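Cytosol aminopeptidase (Coxiella burnetii, PDB 3IJ3) probably acts as a manganese-dependent metalloaminopeptidase of the M17 family, removing amino-terminal residues from peptides. Local coordinates at residues D175-P180 with K272-A277; M184-L189 with G251-S256; Y220-A225 with R310-G315; P229-D234 with I300-N305; M267-K272 with F451-E456. One frame throughout, in Å; residues are numbered along the deposited sequence.

Interaction 1 (D175-P180 with K272-A277); sequences DLINTP and KDMGGA. With LI (lithium ion), chain C.
Met274 curls toward Leu176 through three like-signed torsions: chi1 of 44° sets CG between its own backbone N and carbonyl carbon, and further bends at chi2 and chi3 swing the thioether round, so that CE lies 3.8 Å from Leu176 CB. The contact joins two helix ends in the catalytic domain of the M17 aminopeptidase fold, the C-terminal end of helix 157-178 and the N-terminal end of helix 275-289, with Met274 at the N-cap position of the latter. Ile177 wedges in beside it with both branches. CG2, anti to the backbone N, meets Lys272 CB at 3.7 Å, while CG1 lies 3.9 Å from Gly275 CA. No hydrogen bond crosses between the segments; apolar contact does the joining. From the far side of the turn Asp273 OD2 binds lithium at 1.9 Å, a site completed by Asp255, Glu334 and a water, while its OD1 forms a salt bridge to Lys250. At the end of the other helix, Asp175 O accepts from Thr179 N at 3.0 Å and from Thr179 OG1 at 2.7 Å, the two donors arriving from opposite faces of the carbonyl plane.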
# COMPACT_ATOMS: atom_id res chain seq x y z
N ASP A 175 -3.35 -34.88 -6.43
CA ASP A 175 -2.34 -34.86 -7.50
C ASP A 175 -2.60 -33.76 -8.53
O ASP A 175 -1.68 -33.01 -8.89
CB ASP A 175 -2.23 -36.22 -8.24
CG ASP A 175 -1.53 -37.32 -7.43
OD1 ASP A 175 -0.87 -37.05 -6.41
OD2 ASP A 175 -1.60 -38.50 -7.88
N LEU A 176 -3.85 -33.63 -8.99
CA LEU A 176 -4.18 -32.62 -9.98
C LEU A 176 -3.93 -31.21 -9.44
O LEU A 176 -3.36 -30.37 -10.11
CB LEU A 176 -5.63 -32.78 -10.45
CG LEU A 176 -5.92 -34.06 -11.25
CD1 LEU A 176 -7.46 -34.20 -11.51
CD2 LEU A 176 -5.13 -34.08 -12.57
N ILE A 177 -4.38 -30.96 -8.21
CA ILE A 177 -4.18 -29.64 -7.58
C ILE A 177 -2.69 -29.36 -7.36
O ILE A 177 -2.20 -28.27 -7.67
CB ILE A 177 -4.98 -29.52 -6.28
CG1 ILE A 177 -6.48 -29.51 -6.59
CG2 ILE A 177 -4.60 -28.21 -5.49
CD1 ILE A 177 -7.36 -29.72 -5.38
N ASN A 178 -1.98 -30.35 -6.84
CA ASN A 178 -0.54 -30.20 -6.58
C ASN A 178 0.34 -30.01 -7.83
O ASN A 178 1.44 -29.45 -7.74
CB ASN A 178 -0.01 -31.39 -5.77
CG ASN A 178 -0.39 -31.33 -4.31
OD1 ASN A 178 -0.52 -30.25 -3.73
ND2 ASN A 178 -0.45 -32.49 -3.67
N THR A 179 -0.11 -30.50 -8.98
CA THR A 179 0.73 -30.39 -10.19
C THR A 179 0.88 -28.93 -10.57
O THR A 179 -0.11 -28.21 -10.73
CB THR A 179 0.13 -31.19 -11.36
OG1 THR A 179 -0.02 -32.56 -10.97
CG2 THR A 179 1.07 -31.11 -12.61
N PRO A 180 2.11 -28.47 -10.70
CA PRO A 180 2.33 -27.10 -11.14
C PRO A 180 1.55 -26.76 -12.40
O PRO A 180 1.41 -27.62 -13.31
CB PRO A 180 3.82 -27.08 -11.46
CG PRO A 180 4.39 -28.07 -10.58
CD PRO A 180 3.37 -29.18 -10.46
N LYS A 272 -3.83 -23.88 -7.88
CA LYS A 272 -5.00 -24.57 -7.31
C LYS A 272 -6.32 -24.04 -7.79
O LYS A 272 -7.36 -24.57 -7.37
CB LYS A 272 -5.00 -24.54 -5.77
CG LYS A 272 -5.53 -23.24 -5.12
CD LYS A 272 -5.48 -23.34 -3.61
CE LYS A 272 -5.91 -22.06 -2.91
NZ LYS A 272 -7.35 -21.76 -3.17
N ASP A 273 -6.32 -23.04 -8.66
CA ASP A 273 -7.61 -22.47 -9.09
C ASP A 273 -8.43 -23.38 -10.05
O ASP A 273 -9.50 -22.98 -10.55
CB ASP A 273 -7.46 -21.05 -9.61
CG ASP A 273 -8.63 -20.16 -9.21
OD1 ASP A 273 -9.23 -20.40 -8.13
OD2 ASP A 273 -8.97 -19.24 -9.97
N MET A 274 -7.91 -24.57 -10.29
CA MET A 274 -8.63 -25.62 -11.01
C MET A 274 -9.12 -26.70 -10.04
O MET A 274 -9.56 -27.78 -10.45
CB MET A 274 -7.79 -26.25 -12.14
CG MET A 274 -6.38 -26.59 -11.85
SD MET A 274 -6.07 -27.62 -10.41
CE MET A 274 -6.72 -29.18 -11.02
N GLY A 275 -9.10 -26.39 -8.74
CA GLY A 275 -9.55 -27.33 -7.71
C GLY A 275 -11.00 -27.74 -7.86
O GLY A 275 -11.36 -28.87 -7.60
N GLY A 276 -11.83 -26.85 -8.37
CA GLY A 276 -13.24 -27.18 -8.56
C GLY A 276 -13.39 -28.25 -9.63
O GLY A 276 -14.21 -29.17 -9.51
N ALA A 277 -12.59 -28.13 -10.69
CA ALA A 277 -12.59 -29.12 -11.77
C ALA A 277 -12.13 -30.46 -11.21
O ALA A 277 -12.71 -31.52 -11.52
CB ALA A 277 -11.66 -28.68 -12.91
LI LI C . -9.73 -17.53 -10.27
O HOH W 1 -10.48 -16.15 -9.17

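Interaction 2 (M184-L189 with G251-S256); sequences MGPSEL and GVCFDS. With LI (lithium ion), chain C.
The flat peptide joining Gly185 to Pro186 carries Cys253 SG over one face, the sulfur 3.5 Å from Gly185 C, and the proline ring touches the same sulfur with CD. The Glu188 carboxylate is met from above its plane by Gly185 N, 2.7 Å from OE1, the backbone half of a capping box, from N-cap Gly185 to the side chain three residues on. Cys253 is the centre of the contact: SG, anti to its carbonyl carbon (chi1 -65°), also meets Leu189 CD2 at 3.9 Å, and CB lies 3.2 Å from Met184 O. One water sits between the two main chains, 2.8 Å from Met184 O and likewise 2.8 Å from Cys253 O. Two residues beyond the cysteine, Asp255 OD2 binds lithium at 2.3 Å together with Asp273 and Glu334. The chain turns a corner at Cys253, passing from strand 244-252 to strand 254-255; both run parallel to strand 295-305, and the start of helix 186-200 packs against this corner, with Pro186 and Leu189 also reaching Ala302 and Ile300.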
# COMPACT_ATOMS: atom_id res chain seq x y z
N MET A 184 0.01 -28.73 -15.91
CA MET A 184 -1.41 -28.97 -15.71
C MET A 184 -2.20 -27.79 -16.28
O MET A 184 -2.87 -27.04 -15.54
CB MET A 184 -1.74 -29.21 -14.23
CG MET A 184 -3.19 -29.59 -13.95
SD MET A 184 -3.81 -31.01 -14.90
CE MET A 184 -2.61 -32.30 -14.46
N GLY A 185 -2.11 -27.67 -17.60
CA GLY A 185 -2.88 -26.67 -18.32
C GLY A 185 -4.17 -27.28 -18.83
O GLY A 185 -4.50 -28.42 -18.53
N PRO A 186 -4.92 -26.53 -19.65
CA PRO A 186 -6.20 -27.06 -20.14
C PRO A 186 -6.11 -28.43 -20.82
O PRO A 186 -6.96 -29.29 -20.59
CB PRO A 186 -6.69 -25.96 -21.10
CG PRO A 186 -6.08 -24.70 -20.54
CD PRO A 186 -4.69 -25.14 -20.03
N SER A 187 -5.09 -28.62 -21.65
CA SER A 187 -4.88 -29.88 -22.37
C SER A 187 -4.62 -31.03 -21.41
O SER A 187 -5.17 -32.11 -21.57
CB SER A 187 -3.70 -29.76 -23.34
OG SER A 187 -3.98 -28.78 -24.33
N GLU A 188 -3.78 -30.79 -20.40
CA GLU A 188 -3.45 -31.82 -19.43
C GLU A 188 -4.67 -32.19 -18.57
O GLU A 188 -4.85 -33.35 -18.18
CB GLU A 188 -2.28 -31.43 -18.54
CG GLU A 188 -0.94 -31.34 -19.27
CD GLU A 188 -0.72 -30.08 -20.05
OE1 GLU A 188 -1.42 -29.06 -19.85
OE2 GLU A 188 0.23 -30.09 -20.87
N LEU A 189 -5.50 -31.20 -18.29
CA LEU A 189 -6.72 -31.41 -17.52
C LEU A 189 -7.67 -32.25 -18.39
O LEU A 189 -8.28 -33.23 -17.91
CB LEU A 189 -7.32 -30.09 -17.11
CG LEU A 189 -8.50 -30.09 -16.15
CD1 LEU A 189 -8.14 -30.91 -14.88
CD2 LEU A 189 -8.90 -28.64 -15.81
N GLY A 251 -12.19 -24.92 -13.94
CA GLY A 251 -10.87 -25.37 -14.33
C GLY A 251 -9.92 -24.25 -14.71
O GLY A 251 -9.34 -24.27 -15.79
N VAL A 252 -9.72 -23.28 -13.81
CA VAL A 252 -8.76 -22.18 -14.10
C VAL A 252 -7.39 -22.72 -13.69
O VAL A 252 -7.02 -22.70 -12.51
CB VAL A 252 -9.15 -20.89 -13.39
CG1 VAL A 252 -8.12 -19.79 -13.62
CG2 VAL A 252 -10.51 -20.43 -13.90
N CYS A 253 -6.66 -23.23 -14.67
CA CYS A 253 -5.37 -23.90 -14.45
C CYS A 253 -4.32 -23.03 -13.79
O CYS A 253 -3.47 -23.53 -13.02
CB CYS A 253 -4.90 -24.56 -15.73
SG CYS A 253 -6.06 -25.93 -16.21
N PHE A 254 -4.36 -21.74 -14.10
CA PHE A 254 -3.56 -20.75 -13.41
C PHE A 254 -4.30 -19.43 -13.48
O PHE A 254 -4.88 -19.08 -14.51
CB PHE A 254 -2.13 -20.58 -13.93
CG PHE A 254 -1.30 -19.73 -13.04
CD1 PHE A 254 -0.85 -20.25 -11.82
CD2 PHE A 254 -1.02 -18.40 -13.34
CE1 PHE A 254 -0.12 -19.47 -10.94
CE2 PHE A 254 -0.29 -17.62 -12.46
CZ PHE A 254 0.14 -18.14 -11.25
N ASP A 255 -4.34 -18.73 -12.35
CA ASP A 255 -4.98 -17.43 -12.29
C ASP A 255 -3.99 -16.33 -11.89
O ASP A 255 -3.57 -16.24 -10.73
CB ASP A 255 -6.16 -17.49 -11.33
CG ASP A 255 -7.04 -16.24 -11.38
OD1 ASP A 255 -6.82 -15.37 -12.25
OD2 ASP A 255 -7.93 -16.16 -10.50
N SER A 256 -3.57 -15.51 -12.85
CA SER A 256 -2.71 -14.38 -12.57
C SER A 256 -3.54 -13.19 -12.09
O SER A 256 -2.98 -12.20 -11.61
CB SER A 256 -2.00 -13.94 -13.84
OG SER A 256 -2.96 -13.45 -14.80
LI LI C . -9.73 -17.53 -10.27
O HOH W 2 -3.02 -26.26 -12.83
O HOH W 1 -10.48 -16.15 -9.17

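Interaction 3 (Y220-A225 with R310-G315); sequences YAVGRA and RSYRPG
Arg224 and Arg310 exchange hydrogen bonds, each guanidinium gripping the main-chain carbonyl of the other. Arg224 NE donates to Arg310 O at 2.7 Å, nearly along the C=O axis, and NH2 adds a weak bond to the same oxygen. In return Arg310 NE reaches Arg224 O at 2.9 Å with an N-H...O angle of 173°, the oxygen lying in the guanidinium plane; NH2 contributes weakly, to this oxygen and to Gly226 O. A bend at chi3 (-55°) turns the Arg310 group back onto Arg224 O, whereas Arg224 runs straight from CG to NE. Two waters bridge the two main chains: one accepts from Tyr312 N and lies 2.9 Å from Ala221 O, the other accepts from Arg310 N and donates to Ala225 O. Beside this, Tyr312 turns a ring face to Val222 CA, a CH-pi contact 4.3 Å from the centroid, while its hydroxyl is hydrogen-bonded to Thr331 O. Ser311 OG is engaged by Gly308 N and Ala306 O. Arg224 NH2 and Arg313 NH1 approach to 3.6 Å, their planes 54° apart, a closeness of like charges probably eased by Glu182 of a neighbouring subunit, to which both form salt bridges; Arg313 NH1 also pairs with Asp316. Carbonyls thus grip Arg224 and Arg310, that Glu182 probably offsets the charge of Arg224 and Arg313, and the contact tying loop to helix also lies at a subunit interface.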
# COMPACT_ATOMS: atom_id res chain seq x y z
N TYR A 220 -14.12 -18.55 -23.77
CA TYR A 220 -13.10 -18.08 -24.67
C TYR A 220 -12.51 -16.72 -24.25
O TYR A 220 -11.29 -16.55 -24.26
CB TYR A 220 -13.62 -17.99 -26.10
CG TYR A 220 -12.61 -17.42 -27.04
CD1 TYR A 220 -11.56 -18.20 -27.48
CD2 TYR A 220 -12.68 -16.09 -27.47
CE1 TYR A 220 -10.58 -17.67 -28.34
CE2 TYR A 220 -11.72 -15.56 -28.31
CZ TYR A 220 -10.68 -16.36 -28.75
OH TYR A 220 -9.71 -15.83 -29.57
N ALA A 221 -13.36 -15.77 -23.89
CA ALA A 221 -12.88 -14.42 -23.52
C ALA A 221 -11.89 -14.46 -22.36
O ALA A 221 -10.83 -13.83 -22.40
CB ALA A 221 -14.07 -13.48 -23.21
N VAL A 222 -12.21 -15.25 -21.34
CA VAL A 222 -11.33 -15.36 -20.17
C VAL A 222 -10.00 -16.01 -20.52
O VAL A 222 -8.97 -15.51 -20.13
CB VAL A 222 -12.02 -16.12 -19.01
CG1 VAL A 222 -11.06 -16.47 -17.89
CG2 VAL A 222 -13.18 -15.30 -18.47
N GLY A 223 -10.03 -17.10 -21.27
CA GLY A 223 -8.82 -17.81 -21.56
C GLY A 223 -8.02 -17.46 -22.79
O GLY A 223 -6.94 -18.01 -22.97
N ARG A 224 -8.46 -16.48 -23.57
CA ARG A 224 -7.82 -16.23 -24.85
C ARG A 224 -6.40 -15.68 -24.79
O ARG A 224 -5.68 -15.82 -25.76
CB ARG A 224 -8.68 -15.34 -25.72
CG ARG A 224 -8.68 -13.96 -25.25
CD ARG A 224 -9.66 -13.08 -26.04
NE ARG A 224 -9.31 -11.71 -25.75
CZ ARG A 224 -10.15 -10.68 -25.67
NH1 ARG A 224 -11.47 -10.84 -25.82
NH2 ARG A 224 -9.65 -9.49 -25.35
N ALA A 225 -6.01 -15.07 -23.66
CA ALA A 225 -4.68 -14.50 -23.52
C ALA A 225 -3.61 -15.51 -23.19
O ALA A 225 -2.45 -15.21 -23.34
CB ALA A 225 -4.69 -13.39 -22.43
N ARG A 310 -3.40 -10.20 -25.54
CA ARG A 310 -4.82 -10.51 -25.83
C ARG A 310 -5.76 -10.50 -24.61
O ARG A 310 -6.97 -10.81 -24.75
CB ARG A 310 -4.92 -11.89 -26.50
CG ARG A 310 -4.19 -11.97 -27.82
CD ARG A 310 -4.30 -13.37 -28.46
NE ARG A 310 -3.85 -14.46 -27.57
CZ ARG A 310 -2.61 -14.96 -27.51
NH1 ARG A 310 -1.63 -14.50 -28.28
NH2 ARG A 310 -2.35 -15.96 -26.68
N SER A 311 -5.26 -10.09 -23.44
CA SER A 311 -6.09 -10.09 -22.24
C SER A 311 -7.42 -9.32 -22.34
O SER A 311 -7.44 -8.15 -22.82
CB SER A 311 -5.31 -9.49 -21.06
OG SER A 311 -4.26 -10.36 -20.63
N TYR A 312 -8.50 -9.95 -21.88
CA TYR A 312 -9.80 -9.29 -21.78
C TYR A 312 -9.62 -8.18 -20.70
O TYR A 312 -8.79 -8.28 -19.79
CB TYR A 312 -10.93 -10.29 -21.55
CG TYR A 312 -11.20 -10.80 -20.15
CD1 TYR A 312 -12.49 -10.91 -19.69
CD2 TYR A 312 -10.17 -11.21 -19.29
CE1 TYR A 312 -12.78 -11.40 -18.43
CE2 TYR A 312 -10.45 -11.69 -18.00
CZ TYR A 312 -11.77 -11.79 -17.58
OH TYR A 312 -12.11 -12.25 -16.32
N ARG A 313 -10.39 -7.11 -20.84
CA ARG A 313 -10.14 -5.92 -20.08
C ARG A 313 -11.29 -5.42 -19.22
O ARG A 313 -12.45 -5.70 -19.50
CB ARG A 313 -9.90 -4.76 -21.07
CG ARG A 313 -8.97 -5.08 -22.23
CD ARG A 313 -9.18 -4.07 -23.39
NE ARG A 313 -8.42 -4.42 -24.60
CZ ARG A 313 -8.83 -5.30 -25.51
NH1 ARG A 313 -10.00 -5.95 -25.40
NH2 ARG A 313 -8.06 -5.55 -26.56
N PRO A 314 -10.95 -4.62 -18.20
CA PRO A 314 -11.99 -3.94 -17.42
C PRO A 314 -12.80 -3.11 -18.38
O PRO A 314 -12.24 -2.42 -19.22
CB PRO A 314 -11.20 -3.06 -16.47
CG PRO A 314 -9.88 -3.80 -16.27
CD PRO A 314 -9.61 -4.52 -17.59
N GLY A 315 -14.13 -3.20 -18.28
CA GLY A 315 -14.99 -2.45 -19.16
C GLY A 315 -15.41 -3.24 -20.38
O GLY A 315 -16.38 -2.88 -21.05
O HOH W 3 -8.21 -12.93 -21.58
O HOH W 4 -1.92 -12.70 -24.77

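Interaction 4 (P229-D234 with I300-N305); sequences PPLLID and IPAVEN
Ile233 and Ile300 lie side by side and point the same way, Ile233 CD1 approaching Ile300 CG2 at 4.0 Å and, farther along the strand, Ala302 CB. They belong to one face of an antiparallel pair of strands, 231-237 with 295-305, in the large sheet of the catalytic domain. Leu231 shares that face: chi1 of 56° sets CG between its N and carbonyl carbon, and CD1 reaches Ala302 CB at 3.7 Å. Helix 186-200 covers this side through Pro186, Ala190 and Val193. Leu232 and Pro301 form the opposite face as a non-hydrogen-bonded pair, Leu232 CD1 leaning across to Pro301 CD at 4.2 Å, with Ile219 of helix 217-223 packed on both. Beyond the paired residues, Pro230 CB touches Val303 CG1 at 3.7 Å. Leu231 pairs with Ala302 and Ile233 with Ile300, each through two backbone hydrogen bonds of 2.8 to 2.9 Å; the one from Ile233 N to Ile300 O is straight, at 179°. Pro301, having no N-H, occupies a position where the pairing with strand 231-237 asks for none. The chemistry is therefore divided: backbone polar groups satisfy one another within the sheet, and hydrocarbon on both faces is left to bind the flanking helices.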
# COMPACT_ATOMS: atom_id res chain seq x y z
N PRO A 229 -4.39 -22.62 -25.13
CA PRO A 229 -5.76 -22.19 -25.41
C PRO A 229 -6.85 -22.80 -24.55
O PRO A 229 -6.68 -23.92 -24.05
CB PRO A 229 -5.96 -22.52 -26.89
CG PRO A 229 -4.83 -23.31 -27.33
CD PRO A 229 -3.75 -23.26 -26.30
N PRO A 230 -7.97 -22.08 -24.41
CA PRO A 230 -9.08 -22.55 -23.59
C PRO A 230 -9.90 -23.64 -24.25
O PRO A 230 -9.92 -23.76 -25.48
CB PRO A 230 -9.91 -21.28 -23.42
CG PRO A 230 -9.73 -20.55 -24.70
CD PRO A 230 -8.26 -20.77 -25.03
N LEU A 231 -10.60 -24.40 -23.42
CA LEU A 231 -11.47 -25.47 -23.92
C LEU A 231 -12.55 -25.80 -22.91
O LEU A 231 -12.52 -25.32 -21.77
CB LEU A 231 -10.63 -26.68 -24.28
CG LEU A 231 -9.73 -27.28 -23.23
CD1 LEU A 231 -10.57 -28.24 -22.41
CD2 LEU A 231 -8.53 -28.04 -23.77
N LEU A 232 -13.54 -26.56 -23.36
CA LEU A 232 -14.60 -27.06 -22.51
C LEU A 232 -14.58 -28.57 -22.61
O LEU A 232 -14.59 -29.13 -23.71
CB LEU A 232 -15.96 -26.52 -22.91
CG LEU A 232 -17.18 -27.08 -22.17
CD1 LEU A 232 -17.16 -26.71 -20.67
CD2 LEU A 232 -18.44 -26.61 -22.83
N ILE A 233 -14.49 -29.22 -21.47
CA ILE A 233 -14.53 -30.69 -21.37
C ILE A 233 -15.97 -31.09 -21.01
O ILE A 233 -16.51 -30.58 -20.04
CB ILE A 233 -13.58 -31.18 -20.25
CG1 ILE A 233 -12.16 -30.70 -20.52
CG2 ILE A 233 -13.62 -32.73 -20.11
CD1 ILE A 233 -11.30 -30.65 -19.26
N ASP A 234 -16.54 -32.06 -21.75
CA ASP A 234 -17.93 -32.52 -21.57
C ASP A 234 -17.95 -34.04 -21.59
O ASP A 234 -17.78 -34.66 -22.64
CB ASP A 234 -18.77 -31.93 -22.71
CG ASP A 234 -20.29 -32.18 -22.58
OD1 ASP A 234 -20.74 -32.84 -21.64
OD2 ASP A 234 -21.05 -31.66 -23.47
N ILE A 300 -16.43 -29.14 -17.54
CA ILE A 300 -15.30 -28.38 -17.00
C ILE A 300 -14.75 -27.36 -18.00
O ILE A 300 -14.17 -27.74 -19.04
CB ILE A 300 -14.13 -29.32 -16.59
CG1 ILE A 300 -14.54 -30.23 -15.43
CG2 ILE A 300 -12.87 -28.52 -16.24
CD1 ILE A 300 -13.54 -31.40 -15.17
N PRO A 301 -14.99 -26.06 -17.73
CA PRO A 301 -14.33 -25.02 -18.52
C PRO A 301 -12.86 -25.03 -18.07
O PRO A 301 -12.58 -24.89 -16.86
CB PRO A 301 -15.04 -23.74 -18.13
CG PRO A 301 -15.97 -24.07 -17.04
CD PRO A 301 -16.00 -25.51 -16.81
N ALA A 302 -11.95 -25.18 -19.01
CA ALA A 302 -10.51 -25.28 -18.70
C ALA A 302 -9.77 -24.15 -19.41
O ALA A 302 -9.73 -24.09 -20.65
CB ALA A 302 -9.98 -26.66 -19.08
N VAL A 303 -9.24 -23.23 -18.61
CA VAL A 303 -8.56 -22.06 -19.14
C VAL A 303 -7.43 -21.58 -18.24
O VAL A 303 -7.27 -22.08 -17.11
CB VAL A 303 -9.56 -20.86 -19.17
CG1 VAL A 303 -10.91 -21.19 -19.84
CG2 VAL A 303 -9.85 -20.33 -17.73
N GLU A 304 -6.59 -20.68 -18.76
CA GLU A 304 -5.63 -19.96 -17.94
C GLU A 304 -6.09 -18.51 -17.99
O GLU A 304 -6.50 -18.04 -19.05
CB GLU A 304 -4.16 -20.04 -18.44
CG GLU A 304 -3.14 -19.26 -17.51
CD GLU A 304 -1.63 -19.55 -17.79
OE1 GLU A 304 -1.36 -20.48 -18.59
OE2 GLU A 304 -0.72 -18.86 -17.21
N ASN A 305 -6.08 -17.82 -16.85
CA ASN A 305 -6.41 -16.39 -16.81
C ASN A 305 -5.07 -15.69 -16.83
O ASN A 305 -4.45 -15.48 -15.80
CB ASN A 305 -7.23 -16.04 -15.56
CG ASN A 305 -7.80 -14.63 -15.59
OD1 ASN A 305 -7.97 -14.03 -16.68
ND2 ASN A 305 -8.11 -14.08 -14.40

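Interaction 5 (M267-K272 with F451-E456); sequences MLLMKK and FAWNLE
Leu269 lays both methyls over one face of the Trp453 indole: CD1 makes a CH-pi contact 3.9 Å from the centroid of the five-membered ring, and CD2 sits 3.6 Å from CZ2. The contact joins a type I beta turn, Met267 to Met270, and the 3-10 segment that continues from it to the C-terminal end of strand 445-454, part of the central sheet of the M17 catalytic domain. Trp453 CG stands anti to the backbone N (chi1 -172°), which carries the indole toward the turn. Lys271, extended beyond CG, crosses the indole at about a right angle, its CE at the ring edge 3.8 Å from CH2; its ammonium group goes on to Asn178 O of helix 157-178. Lys272 takes a different course. Its chain passes Trp453 CB with CD at 3.7 Å, and CE rides over the Phe451 ring. The Phe451 face also receives the ammonium in an off-centre cation-pi contact, NZ lying 4.1 Å from the centroid and 33° off the normal. Leu455 CD2 adds an apolar touch on Leu269 CD1, while the Leu455 side chain also packs on Met425 of a neighbouring subunit. The Lys272 chain is extended beyond CG until chi4, where a torsion of 65° turns NZ to Phe451 O at 3.0 Å, in the carbonyl plane and on a lone pair.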
# COMPACT_ATOMS: atom_id res chain seq x y z
N MET A 267 -1.02 -14.66 -5.70
CA MET A 267 -0.83 -15.50 -6.87
C MET A 267 -0.08 -16.81 -6.56
O MET A 267 -0.12 -17.78 -7.32
CB MET A 267 -0.06 -14.68 -7.92
CG MET A 267 -0.38 -15.06 -9.34
SD MET A 267 0.72 -14.31 -10.58
CE MET A 267 0.39 -12.54 -10.50
N LEU A 268 0.57 -16.86 -5.40
CA LEU A 268 1.44 -17.98 -5.08
C LEU A 268 0.81 -19.36 -5.17
O LEU A 268 1.46 -20.31 -5.60
CB LEU A 268 2.04 -17.77 -3.69
CG LEU A 268 3.09 -18.75 -3.23
CD1 LEU A 268 4.25 -18.81 -4.20
CD2 LEU A 268 3.55 -18.38 -1.82
N LEU A 269 -0.44 -19.50 -4.72
CA LEU A 269 -1.10 -20.83 -4.73
C LEU A 269 -2.02 -21.04 -5.93
O LEU A 269 -2.72 -22.05 -5.98
CB LEU A 269 -1.95 -21.01 -3.47
CG LEU A 269 -1.22 -20.92 -2.13
CD1 LEU A 269 -2.18 -21.27 -1.01
CD2 LEU A 269 -0.01 -21.85 -2.09
N MET A 270 -1.96 -20.15 -6.92
CA MET A 270 -2.94 -20.17 -7.99
C MET A 270 -2.96 -21.35 -8.96
O MET A 270 -3.85 -21.44 -9.79
CB MET A 270 -3.03 -18.83 -8.67
CG MET A 270 -3.63 -17.76 -7.79
SD MET A 270 -5.34 -18.10 -7.22
CE MET A 270 -5.03 -18.77 -5.57
N LYS A 271 -1.98 -22.24 -8.86
CA LYS A 271 -2.06 -23.51 -9.59
C LYS A 271 -3.32 -24.25 -9.07
O LYS A 271 -3.83 -25.16 -9.73
CB LYS A 271 -0.81 -24.38 -9.36
CG LYS A 271 -0.62 -24.92 -7.95
CD LYS A 271 0.68 -25.70 -7.83
CE LYS A 271 0.83 -26.30 -6.46
NZ LYS A 271 2.04 -27.17 -6.24
N LYS A 272 -3.83 -23.88 -7.88
CA LYS A 272 -5.00 -24.57 -7.31
C LYS A 272 -6.32 -24.04 -7.79
O LYS A 272 -7.36 -24.57 -7.37
CB LYS A 272 -5.00 -24.54 -5.77
CG LYS A 272 -5.53 -23.24 -5.12
CD LYS A 272 -5.48 -23.34 -3.61
CE LYS A 272 -5.91 -22.06 -2.91
NZ LYS A 272 -7.35 -21.76 -3.17
N PHE A 451 -11.80 -24.09 -0.70
CA PHE A 451 -10.42 -23.59 -0.71
C PHE A 451 -9.47 -24.62 -1.39
O PHE A 451 -8.50 -24.24 -2.04
CB PHE A 451 -10.02 -23.21 0.70
CG PHE A 451 -8.68 -22.56 0.81
CD1 PHE A 451 -8.47 -21.32 0.28
CD2 PHE A 451 -7.65 -23.18 1.48
CE1 PHE A 451 -7.23 -20.71 0.37
CE2 PHE A 451 -6.42 -22.55 1.59
CZ PHE A 451 -6.22 -21.33 1.03
N ALA A 452 -9.77 -25.91 -1.22
CA ALA A 452 -9.06 -27.01 -1.89
C ALA A 452 -7.58 -27.10 -1.58
O ALA A 452 -6.81 -27.56 -2.40
CB ALA A 452 -9.27 -26.93 -3.43
N TRP A 453 -7.18 -26.72 -0.36
CA TRP A 453 -5.78 -26.70 0.02
C TRP A 453 -5.60 -26.75 1.53
O TRP A 453 -6.43 -26.21 2.27
CB TRP A 453 -5.18 -25.38 -0.52
CG TRP A 453 -3.70 -25.21 -0.42
CD1 TRP A 453 -3.00 -24.67 0.62
CD2 TRP A 453 -2.73 -25.55 -1.41
NE1 TRP A 453 -1.65 -24.66 0.34
CE2 TRP A 453 -1.46 -25.19 -0.90
CE3 TRP A 453 -2.80 -26.11 -2.68
CZ2 TRP A 453 -0.30 -25.38 -1.61
CZ3 TRP A 453 -1.64 -26.29 -3.39
CH2 TRP A 453 -0.41 -25.96 -2.85
N ASN A 454 -4.56 -27.46 1.96
CA ASN A 454 -4.15 -27.52 3.34
C ASN A 454 -2.96 -26.56 3.50
O ASN A 454 -1.86 -26.81 2.98
CB ASN A 454 -3.69 -28.92 3.75
CG ASN A 454 -4.81 -29.94 3.68
OD1 ASN A 454 -5.94 -29.66 4.11
ND2 ASN A 454 -4.49 -31.16 3.20
N LEU A 455 -3.15 -25.49 4.26
CA LEU A 455 -2.07 -24.53 4.52
C LEU A 455 -1.05 -25.08 5.52
O LEU A 455 0.12 -24.73 5.48
CB LEU A 455 -2.65 -23.24 5.06
CG LEU A 455 -3.45 -22.43 4.04
CD1 LEU A 455 -4.34 -21.41 4.72
CD2 LEU A 455 -2.49 -21.77 3.03
N GLU A 456 -1.50 -25.96 6.40
CA GLU A 456 -0.65 -26.53 7.43
C GLU A 456 -0.68 -28.05 7.38
O GLU A 456 -1.64 -28.63 6.93
CB GLU A 456 -1.24 -26.18 8.80
CG GLU A 456 -1.48 -24.72 9.10
CD GLU A 456 -2.57 -24.54 10.17
OE1 GLU A 456 -3.71 -25.03 9.96
OE2 GLU A 456 -2.30 -23.87 11.20

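In the fold
From the N terminus, helix 157-178 opens interaction 1, whose loop closes at 272-277. Nested inside it is interaction 2, from the start of helix 186-200 to the corner at 251-256; both reach the lithium site. Interaction 3 opens at 220-225, within these loops, and closes beyond them at 310-315, so it crosses both. Interaction 4, pairing strands 231-237 and 295-305, is nested in interaction 3 and likewise crosses 1 and 2. Interaction 5 begins at 267-272, after interaction 2 has closed, shares Lys272 with interaction 1, and crosses 1, 3 and 4 before closing at 451-456. Interactions 2, 4 and 5 reach the large sheet; 1 joins two helices, and 3 ties helix 217-223 to a loop.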